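Local coordinates for Lin1840 protein (Listeria innocua serovar 6a, PDB 4ZOC), which probably hydrolyses terminal, non-reducing beta-D-glucosyl residues to release beta-D-glucose, and takes part in beta-1,2-glucan metabolism, at residues Leu387-Ile393 and Val428-Glu433; Leu395-Thr401 and Asn420-Leu425; Val459-Gly465 and Pro499-Phe505. The protein carries 2 engineered substitutions. Numbering follows the deposited sequence.

Interaction 1. Residues Leu387-Ile393 and Val428-Glu433; sequences LAKEAKI and VFETVE
The ring of F429 (chi1 -60°, chi2 -83°) sits within the curve of the 387-393 loop. I393, with chi1 m and chi2 t, lays CD1 over one ring face, 3.5 Å from the centroid and 17° off the normal, a CH-pi contact. A388 O lies at the ring edge, 3.3 Å from F429 CE1, and L387 CB is 4.0 Å from the same F429 CE1. A388-A391 is a type I turn closed by A391 N to A388 O at 2.9 Å. Beyond it the segments run parallel, with one bridge, I393 to V432 (CA-CA 4.8 Å), where strand 393-397 meets the edge strand 432-436 of the six-stranded sheet in the family 3 C-terminal domain. Its bonds are I393 N to T431 O (3.0 Å, 172°) and E433 N to I393 O (2.9 Å, 163°). K389 (chi1 -88°, chi2 t, chi3 136°, chi4 -85°) reaches back so that NZ donates to V428 O at 2.7 Å. Before the bridge, where the chains part, one water donates to K389 O (2.8 Å) and A391 O (2.6 Å) and accepts from T431 N (3.0 Å); a second joins E390 O (2.7 Å) to T431 OG1 (2.8 Å; T431 chi1 m).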
loop_
_atom_site.group_PDB
_atom_site.type_symbol
_atom_site.label_atom_id
_atom_site.label_comp_id
_atom_site.label_asym_id
_atom_site.label_seq_id
_atom_site.Cartn_x
_atom_site.Cartn_y
_atom_site.Cartn_z
ATOM N N LEU A 387 -0.687 -34.990 -22.156
ATOM C CA LEU A 387 -0.210 -35.333 -23.501
ATOM C C LEU A 387 0.068 -36.838 -23.549
ATOM O O LEU A 387 0.508 -37.384 -22.568
ATOM C CB LEU A 387 1.037 -34.521 -23.810
ATOM C CG LEU A 387 1.027 -33.014 -23.752
ATOM C CD1 LEU A 387 2.403 -32.507 -24.191
ATOM C CD2 LEU A 387 -0.025 -32.437 -24.635
ATOM N N ALA A 388 -0.205 -37.502 -24.658
ATOM C CA ALA A 388 0.274 -38.893 -24.920
ATOM C C ALA A 388 1.775 -38.928 -25.064
ATOM O O ALA A 388 2.367 -37.971 -25.564
ATOM C CB ALA A 388 -0.358 -39.424 -26.209
ATOM N N LYS A 389 2.388 -40.065 -24.710
ATOM C CA LYS A 389 3.829 -40.171 -24.775
ATOM C C LYS A 389 4.260 -40.057 -26.199
ATOM O O LYS A 389 5.393 -39.635 -26.453
ATOM C CB LYS A 389 4.324 -41.497 -24.215
ATOM C CG LYS A 389 4.584 -41.522 -22.723
ATOM C CD LYS A 389 5.132 -42.914 -22.294
ATOM C CE LYS A 389 6.320 -42.803 -21.310
ATOM N NZ LYS A 389 7.688 -42.613 -21.944
ATOM N N GLU A 390 3.400 -40.411 -27.154
ATOM C CA GLU A 390 3.750 -40.297 -28.595
ATOM C C GLU A 390 3.495 -38.919 -29.200
ATOM O O GLU A 390 3.772 -38.680 -30.386
ATOM C CB GLU A 390 2.996 -41.363 -29.433
ATOM C CG GLU A 390 3.050 -42.784 -28.873
ATOM C CD GLU A 390 2.287 -42.939 -27.560
ATOM O OE1 GLU A 390 2.655 -43.871 -26.811
ATOM O OE2 GLU A 390 1.336 -42.116 -27.281
ATOM N N ALA A 391 2.982 -37.983 -28.391
ATOM C CA ALA A 391 2.769 -36.620 -28.869
ATOM C C ALA A 391 4.043 -36.017 -29.393
ATOM O O ALA A 391 5.115 -36.046 -28.718
ATOM C CB ALA A 391 2.191 -35.738 -27.771
ATOM N N LYS A 392 3.946 -35.455 -30.603
ATOM C CA LYS A 392 5.084 -34.779 -31.249
ATOM C C LYS A 392 5.107 -33.309 -30.761
ATOM O O LYS A 392 4.208 -32.529 -31.043
ATOM C CB LYS A 392 4.980 -34.855 -32.778
ATOM C CG LYS A 392 4.967 -36.270 -33.367
ATOM C CD LYS A 392 4.776 -36.282 -34.892
ATOM C CE LYS A 392 5.835 -35.516 -35.667
ATOM N NZ LYS A 392 5.654 -35.495 -37.167
ATOM N N ILE A 393 6.136 -32.980 -29.993
ATOM C CA ILE A 393 6.214 -31.747 -29.210
ATOM C C ILE A 393 7.230 -30.818 -29.844
ATOM O O ILE A 393 8.408 -31.155 -30.046
ATOM C CB ILE A 393 6.670 -32.032 -27.764
ATOM C CG1 ILE A 393 5.574 -32.797 -27.042
ATOM C CG2 ILE A 393 6.996 -30.690 -27.084
ATOM C CD1 ILE A 393 5.990 -33.355 -25.663
ATOM N N VAL A 428 10.847 -38.843 -21.713
ATOM C CA VAL A 428 9.420 -39.307 -21.639
ATOM C C VAL A 428 8.821 -39.365 -23.033
ATOM O O VAL A 428 8.199 -40.366 -23.407
ATOM C CB VAL A 428 8.613 -38.377 -20.719
ATOM C CG1 VAL A 428 7.152 -38.685 -20.768
ATOM C CG2 VAL A 428 9.153 -38.475 -19.290
ATOM N N PHE A 429 9.068 -38.321 -23.807
ATOM C CA PHE A 429 8.518 -38.124 -25.180
ATOM C C PHE A 429 9.565 -38.436 -26.288
ATOM O O PHE A 429 10.611 -37.865 -26.360
ATOM C CB PHE A 429 7.997 -36.660 -25.303
ATOM C CG PHE A 429 6.905 -36.320 -24.330
ATOM C CD1 PHE A 429 5.593 -36.641 -24.599
ATOM C CD2 PHE A 429 7.184 -35.636 -23.182
ATOM C CE1 PHE A 429 4.555 -36.360 -23.676
ATOM C CE2 PHE A 429 6.200 -35.381 -22.242
ATOM C CZ PHE A 429 4.882 -35.705 -22.500
ATOM N N GLU A 430 9.213 -39.331 -27.222
ATOM C CA GLU A 430 10.167 -39.771 -28.274
ATOM C C GLU A 430 10.487 -38.675 -29.282
ATOM O O GLU A 430 11.619 -38.577 -29.739
ATOM C CB GLU A 430 9.704 -41.049 -28.999
ATOM C CG GLU A 430 8.196 -41.210 -29.100
ATOM C CD GLU A 430 7.725 -42.407 -29.949
ATOM O OE1 GLU A 430 6.521 -42.745 -29.816
ATOM O OE2 GLU A 430 8.536 -42.993 -30.716
ATOM N N THR A 431 9.496 -37.813 -29.562
ATOM C CA THR A 431 9.641 -36.787 -30.553
ATOM C C THR A 431 9.509 -35.369 -29.970
ATOM O O THR A 431 8.416 -34.927 -29.578
ATOM C CB THR A 431 8.585 -36.977 -31.636
ATOM O OG1 THR A 431 8.650 -38.341 -32.057
ATOM C CG2 THR A 431 8.874 -36.000 -32.810
ATOM N N VAL A 432 10.664 -34.703 -29.867
ATOM C CA VAL A 432 10.749 -33.331 -29.407
ATOM C C VAL A 432 11.683 -32.579 -30.335
ATOM O O VAL A 432 12.797 -33.015 -30.649
ATOM C CB VAL A 432 11.230 -33.197 -27.941
ATOM C CG1 VAL A 432 11.124 -31.771 -27.459
ATOM C CG2 VAL A 432 10.491 -34.117 -26.996
ATOM N N GLU A 433 11.187 -31.457 -30.865
ATOM C CA GLU A 433 12.014 -30.524 -31.591
ATOM C C GLU A 433 12.056 -29.234 -30.786
ATOM O O GLU A 433 11.026 -28.703 -30.457
ATOM C CB GLU A 433 11.338 -30.250 -32.894
ATOM C CG GLU A 433 12.218 -29.801 -34.000
ATOM C CD GLU A 433 11.574 -30.153 -35.360
ATOM O OE1 GLU A 433 11.283 -29.250 -36.086
ATOM O OE2 GLU A 433 11.394 -31.331 -35.723
HETATM O O HOH W 1 6.690 -38.079 -28.436
HETATM O O HOH W 2 6.109 -39.364 -31.508
#

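Interaction 2. Residues Leu395-Thr401 and Asn420-Leu425; sequences LVGPLAT and NVETGL
L395 (chi1 t, chi2 p) lies over V421, E422 and L425 of helix 421-425: its CD1 meets V421 CG1 at 3.8 Å, while its CD2 lies 3.6 Å from E422 CA and 4.1 Å from L425 CD1. V421 adopts chi1 t and L425 chi1 m, chi2 t, and both direct CA-to-CB toward segment 395-401. Strand 395-397 and the helix run antiparallel, 171° between directions and 10.2 Å between axes at closest approach, the spacing of a helix laid on a sheet. This is the first half of a beta-alpha-beta unit formed by strand 393-397, helix 421-426 and strand 432-436. G397 opens a type I turn, G397-A400, whose A400 N to G397 O bond measures 3.3 Å; at its phi 115° and psi -178° a CB would be jammed against V396 O. The following backbone meets the helix N terminus, with CA-CA distances of 5.5 Å for A400-V421 and 5.7 Å for T401-E422. E422 N donates to A400 O (2.9 Å, 136°), and a water accepts from V421 N (3.0 Å) and donates to L399 O (2.6 Å). N420, at chi1 74° and chi2 -2°, is the N-cap: its OD1 accepts from T423 N (2.9 Å) and T423 OG1 (2.7 Å), while N420 ND2 donates to T401 O (3.0 Å, 156°). The carboxylate of E422 forms a salt bridge with R426. The chemistry thus divides in two: apolar side chains join strand to helix, whereas the first-turn amides V421 N, E422 N and T423 N, which lack helical acceptors, are satisfied by a water, a loop carbonyl and the cap.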
loop_
_atom_site.group_PDB
_atom_site.type_symbol
_atom_site.label_atom_id
_atom_site.label_comp_id
_atom_site.label_asym_id
_atom_site.label_seq_id
_atom_site.Cartn_x
_atom_site.Cartn_y
_atom_site.Cartn_z
ATOM N N LEU A 395 9.086 -27.803 -28.495
ATOM C CA LEU A 395 9.459 -27.201 -27.195
ATOM C C LEU A 395 10.160 -25.888 -27.532
ATOM O O LEU A 395 11.252 -25.868 -28.095
ATOM C CB LEU A 395 10.394 -28.141 -26.407
ATOM C CG LEU A 395 10.973 -27.494 -25.145
ATOM C CD1 LEU A 395 9.946 -27.086 -24.116
ATOM C CD2 LEU A 395 11.950 -28.432 -24.513
ATOM N N VAL A 396 9.532 -24.785 -27.232
ATOM C CA VAL A 396 10.105 -23.518 -27.621
ATOM C C VAL A 396 10.132 -22.503 -26.486
ATOM O O VAL A 396 9.279 -22.554 -25.592
ATOM C CB VAL A 396 9.423 -22.910 -28.869
ATOM C CG1 VAL A 396 9.275 -23.939 -30.025
ATOM C CG2 VAL A 396 8.072 -22.485 -28.549
ATOM N N GLY A 397 11.078 -21.561 -26.569
ATOM C CA GLY A 397 11.146 -20.474 -25.643
ATOM C C GLY A 397 12.345 -20.415 -24.743
ATOM O O GLY A 397 13.252 -21.219 -24.860
ATOM N N PRO A 398 12.373 -19.415 -23.860
ATOM C CA PRO A 398 13.557 -19.195 -23.028
ATOM C C PRO A 398 13.818 -20.177 -21.917
ATOM O O PRO A 398 14.995 -20.266 -21.498
ATOM C CB PRO A 398 13.359 -17.800 -22.500
ATOM C CG PRO A 398 11.900 -17.571 -22.524
ATOM C CD PRO A 398 11.404 -18.338 -23.717
ATOM N N LEU A 399 12.804 -20.934 -21.530
ATOM C CA LEU A 399 12.892 -21.994 -20.517
ATOM C C LEU A 399 12.997 -23.405 -21.169
ATOM O O LEU A 399 12.998 -24.434 -20.465
ATOM C CB LEU A 399 11.746 -21.940 -19.477
ATOM C CG LEU A 399 12.067 -21.120 -18.224
ATOM C CD1 LEU A 399 13.091 -21.884 -17.358
ATOM C CD2 LEU A 399 12.625 -19.752 -18.627
ATOM N N ALA A 400 13.139 -23.469 -22.512
ATOM C CA ALA A 400 13.240 -24.751 -23.200
ATOM C C ALA A 400 14.542 -25.498 -22.791
ATOM O O ALA A 400 14.529 -26.690 -22.489
ATOM C CB ALA A 400 13.266 -24.559 -24.697
ATOM N N THR A 401 15.626 -24.754 -22.792
ATOM C CA THR A 401 16.936 -25.282 -22.448
ATOM C C THR A 401 17.613 -24.596 -21.297
ATOM O O THR A 401 18.697 -25.077 -20.859
ATOM C CB THR A 401 17.919 -25.206 -23.650
ATOM O OG1 THR A 401 18.284 -23.866 -23.950
ATOM C CG2 THR A 401 17.320 -25.867 -24.880
ATOM N N ASN A 420 17.045 -29.786 -16.950
ATOM C CA ASN A 420 16.306 -28.770 -17.706
ATOM C C ASN A 420 15.057 -29.333 -18.399
ATOM O O ASN A 420 14.771 -30.568 -18.386
ATOM C CB ASN A 420 17.221 -27.961 -18.595
ATOM C CG ASN A 420 17.696 -28.734 -19.833
ATOM O OD1 ASN A 420 17.358 -29.896 -20.011
ATOM N ND2 ASN A 420 18.390 -28.063 -20.706
ATOM N N VAL A 421 14.241 -28.440 -18.979
ATOM C CA VAL A 421 13.001 -28.887 -19.561
ATOM C C VAL A 421 13.232 -29.825 -20.752
ATOM O O VAL A 421 12.562 -30.844 -20.825
ATOM C CB VAL A 421 12.118 -27.714 -19.942
ATOM C CG1 VAL A 421 10.838 -28.196 -20.575
ATOM C CG2 VAL A 421 11.806 -26.907 -18.680
ATOM N N GLU A 422 14.148 -29.472 -21.674
ATOM C CA GLU A 422 14.429 -30.343 -22.795
ATOM C C GLU A 422 14.826 -31.749 -22.328
ATOM O O GLU A 422 14.265 -32.752 -22.784
ATOM C CB GLU A 422 15.531 -29.792 -23.736
ATOM C CG GLU A 422 15.871 -30.801 -24.838
ATOM C CD GLU A 422 16.935 -30.314 -25.830
ATOM O OE1 GLU A 422 17.517 -29.239 -25.628
ATOM O OE2 GLU A 422 17.123 -31.011 -26.853
ATOM N N THR A 423 15.734 -31.826 -21.383
ATOM C CA THR A 423 16.267 -33.107 -20.919
ATOM C C THR A 423 15.155 -33.922 -20.268
ATOM O O THR A 423 15.024 -35.127 -20.519
ATOM C CB THR A 423 17.469 -32.899 -19.993
ATOM O OG1 THR A 423 18.495 -32.239 -20.716
ATOM C CG2 THR A 423 18.018 -34.242 -19.420
ATOM N N GLY A 424 14.335 -33.264 -19.462
ATOM C CA GLY A 424 13.202 -33.918 -18.798
ATOM C C GLY A 424 12.205 -34.450 -19.841
ATOM O O GLY A 424 11.780 -35.621 -19.783
ATOM N N LEU A 425 11.883 -33.656 -20.854
ATOM C CA LEU A 425 10.877 -34.104 -21.830
ATOM C C LEU A 425 11.388 -35.297 -22.661
ATOM O O LEU A 425 10.621 -36.227 -22.975
ATOM C CB LEU A 425 10.464 -32.927 -22.773
ATOM C CG LEU A 425 9.683 -31.763 -22.187
ATOM C CD1 LEU A 425 9.016 -30.996 -23.327
ATOM C CD2 LEU A 425 8.680 -32.243 -21.191
HETATM O O HOH W 3 14.904 -25.543 -18.997
#

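Interaction 3. Residues Val459-Gly465 and Pro499-Phe505; sequences VVVLALG and PVVITLF
From V459 to G465 the strand runs parallel to 500-505, in register from V460-V500 (CA-CA 4.7 Å) to G465-F505 (CA-CA 4.5 Å), axes 4.6 Å apart and crossing at -23°. V460 N donates to P499 O (2.9 Å), and V460 O accepts from V501 N (2.8 Å). V461, chi1 t, sets CG2 3.8 Å from V501 CG1, on the face shared with A463, T503 and F505. L462 N bonds V501 O (2.8 Å, 173°) and L462 O takes T503 N (2.9 Å); L462 CD2 (chi1 t, chi2 p) packs on I502 CG1 at 3.8 Å. L464 N donates to T503 O (3.2 Å), L464 O accepts from F505 N (2.9 Å), and L464 CD1 (chi1 m, chi2 t) reaches I502 CG2 at 3.8 Å. At G465 a CB would clash with F505 O. Helix 484-494 makes this a beta-alpha-beta crossover, covering the V460, L462 and V500 face. Six backbone hydrogen bonds pair two interior strands, flanked by 393-397 and 521-524; largely aliphatic side chains cover both faces, burying T503 OG1 without a polar partner.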
loop_
_atom_site.group_PDB
_atom_site.type_symbol
_atom_site.label_atom_id
_atom_site.label_comp_id
_atom_site.label_asym_id
_atom_site.label_seq_id
_atom_site.Cartn_x
_atom_site.Cartn_y
_atom_site.Cartn_z
ATOM N N VAL A 459 1.925 -30.422 -31.130
ATOM C CA VAL A 459 1.564 -29.551 -29.980
ATOM C C VAL A 459 2.818 -28.772 -29.605
ATOM O O VAL A 459 3.994 -29.189 -29.887
ATOM C CB VAL A 459 1.090 -30.350 -28.752
ATOM C CG1 VAL A 459 -0.122 -31.203 -29.098
ATOM C CG2 VAL A 459 2.192 -31.236 -28.268
ATOM N N VAL A 460 2.606 -27.624 -28.963
ATOM C CA VAL A 460 3.683 -26.755 -28.625
ATOM C C VAL A 460 3.714 -26.677 -27.136
ATOM O O VAL A 460 2.691 -26.486 -26.497
ATOM C CB VAL A 460 3.477 -25.356 -29.166
ATOM C CG1 VAL A 460 4.641 -24.427 -28.861
ATOM C CG2 VAL A 460 3.157 -25.386 -30.672
ATOM N N VAL A 461 4.880 -26.933 -26.587
ATOM C CA VAL A 461 5.150 -26.660 -25.191
ATOM C C VAL A 461 5.992 -25.355 -25.233
ATOM O O VAL A 461 7.207 -25.372 -25.635
ATOM C CB VAL A 461 5.938 -27.814 -24.487
ATOM C CG1 VAL A 461 6.344 -27.371 -23.060
ATOM C CG2 VAL A 461 5.207 -29.100 -24.360
ATOM N N LEU A 462 5.397 -24.241 -24.752
ATOM C CA LEU A 462 5.963 -22.916 -24.839
ATOM C C LEU A 462 6.483 -22.670 -23.432
ATOM O O LEU A 462 5.715 -22.486 -22.489
ATOM C CB LEU A 462 4.895 -21.910 -25.194
ATOM C CG LEU A 462 5.344 -20.452 -25.210
ATOM C CD1 LEU A 462 6.602 -20.168 -26.054
ATOM C CD2 LEU A 462 4.233 -19.541 -25.758
ATOM N N ALA A 463 7.783 -22.715 -23.281
ATOM C CA ALA A 463 8.405 -22.621 -21.956
ATOM C C ALA A 463 8.902 -21.214 -21.727
ATOM O O ALA A 463 9.948 -20.757 -22.328
ATOM C CB ALA A 463 9.543 -23.675 -21.828
ATOM N N LEU A 464 8.170 -20.504 -20.880
ATOM C CA LEU A 464 8.436 -19.105 -20.553
ATOM C C LEU A 464 8.880 -18.904 -19.132
ATOM O O LEU A 464 8.579 -19.693 -18.227
ATOM C CB LEU A 464 7.157 -18.273 -20.707
ATOM C CG LEU A 464 6.469 -18.379 -22.090
ATOM C CD1 LEU A 464 5.176 -17.547 -22.076
ATOM C CD2 LEU A 464 7.425 -17.931 -23.152
ATOM N N GLY A 465 9.525 -17.786 -18.879
ATOM C CA GLY A 465 9.769 -17.500 -17.452
ATOM C C GLY A 465 10.801 -16.451 -17.109
ATOM O O GLY A 465 11.350 -15.765 -17.962
ATOM N N PRO A 499 -2.117 -26.658 -30.902
ATOM C CA PRO A 499 -2.427 -26.414 -29.453
ATOM C C PRO A 499 -1.168 -26.112 -28.681
ATOM O O PRO A 499 -0.084 -26.664 -28.984
ATOM C CB PRO A 499 -3.030 -27.721 -28.961
ATOM C CG PRO A 499 -3.350 -28.538 -30.227
ATOM C CD PRO A 499 -2.567 -27.992 -31.379
ATOM N N VAL A 500 -1.300 -25.194 -27.739
ATOM C CA VAL A 500 -0.149 -24.696 -26.972
ATOM C C VAL A 500 -0.367 -24.938 -25.478
ATOM O O VAL A 500 -1.422 -24.561 -24.930
ATOM C CB VAL A 500 -0.007 -23.222 -27.202
ATOM C CG1 VAL A 500 1.135 -22.634 -26.357
ATOM C CG2 VAL A 500 0.125 -22.867 -28.659
ATOM N N VAL A 501 0.601 -25.580 -24.811
ATOM C CA VAL A 501 0.693 -25.564 -23.356
ATOM C C VAL A 501 1.849 -24.622 -22.986
ATOM O O VAL A 501 2.984 -24.740 -23.486
ATOM C CB VAL A 501 0.801 -26.943 -22.693
ATOM C CG1 VAL A 501 1.838 -27.819 -23.294
ATOM C CG2 VAL A 501 1.051 -26.802 -21.198
ATOM N N ILE A 502 1.577 -23.658 -22.120
ATOM C CA ILE A 502 2.618 -22.781 -21.592
ATOM C C ILE A 502 3.082 -23.365 -20.245
ATOM O O ILE A 502 2.249 -23.638 -19.316
ATOM C CB ILE A 502 2.150 -21.314 -21.426
ATOM C CG1 ILE A 502 2.069 -20.627 -22.784
ATOM C CG2 ILE A 502 3.176 -20.479 -20.603
ATOM C CD1 ILE A 502 1.383 -19.243 -22.848
ATOM N N THR A 503 4.383 -23.589 -20.119
ATOM C CA THR A 503 4.929 -24.071 -18.855
ATOM C C THR A 503 5.696 -22.874 -18.351
ATOM O O THR A 503 6.634 -22.479 -18.937
ATOM C CB THR A 503 5.889 -25.296 -19.050
ATOM O OG1 THR A 503 6.798 -24.984 -20.072
ATOM C CG2 THR A 503 5.174 -26.514 -19.521
ATOM N N LEU A 504 5.216 -22.264 -17.260
ATOM C CA LEU A 504 5.744 -21.053 -16.719
ATOM C C LEU A 504 6.636 -21.281 -15.513
ATOM O O LEU A 504 6.277 -21.970 -14.575
ATOM C CB LEU A 504 4.586 -20.085 -16.370
ATOM C CG LEU A 504 4.959 -18.678 -15.858
ATOM C CD1 LEU A 504 5.569 -17.832 -16.941
ATOM C CD2 LEU A 504 3.666 -18.000 -15.363
ATOM N N PHE A 505 7.818 -20.692 -15.578
ATOM C CA PHE A 505 8.820 -20.747 -14.456
ATOM C C PHE A 505 9.107 -19.351 -13.937
ATOM O O PHE A 505 9.376 -18.391 -14.693
ATOM C CB PHE A 505 10.080 -21.391 -14.961
ATOM C CG PHE A 505 9.880 -22.799 -15.434
ATOM C CD1 PHE A 505 9.415 -23.068 -16.698
ATOM C CD2 PHE A 505 10.205 -23.836 -14.618
ATOM C CE1 PHE A 505 9.218 -24.368 -17.118
ATOM C CE2 PHE A 505 10.053 -25.120 -15.043
ATOM C CZ PHE A 505 9.549 -25.404 -16.285
#

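Overall arrangement
From the N terminus, the chain leaves strand 376-380, rounds the turn A388-A391 and enters strand 393-397. Interaction 2 closes the shorter excursion, bringing helix 421-426 back against that strand, and interaction 1 closes the wider one around it, when strand 432-436 pairs alongside. Interaction 3 follows in series, its loop spanning helix 484-494. All three reach the same mixed sheet, in the order 500-505, 459-465, 393-397, 432-436. The joints are explicit: E433 O lies 2.9 Å from L395 N, K392 O 3.1 Å from V459 N, and V396 N 2.9 Å from V461 O. The I393 side chain also packs on both L425 and V461, so it touches interactions 2 and 3.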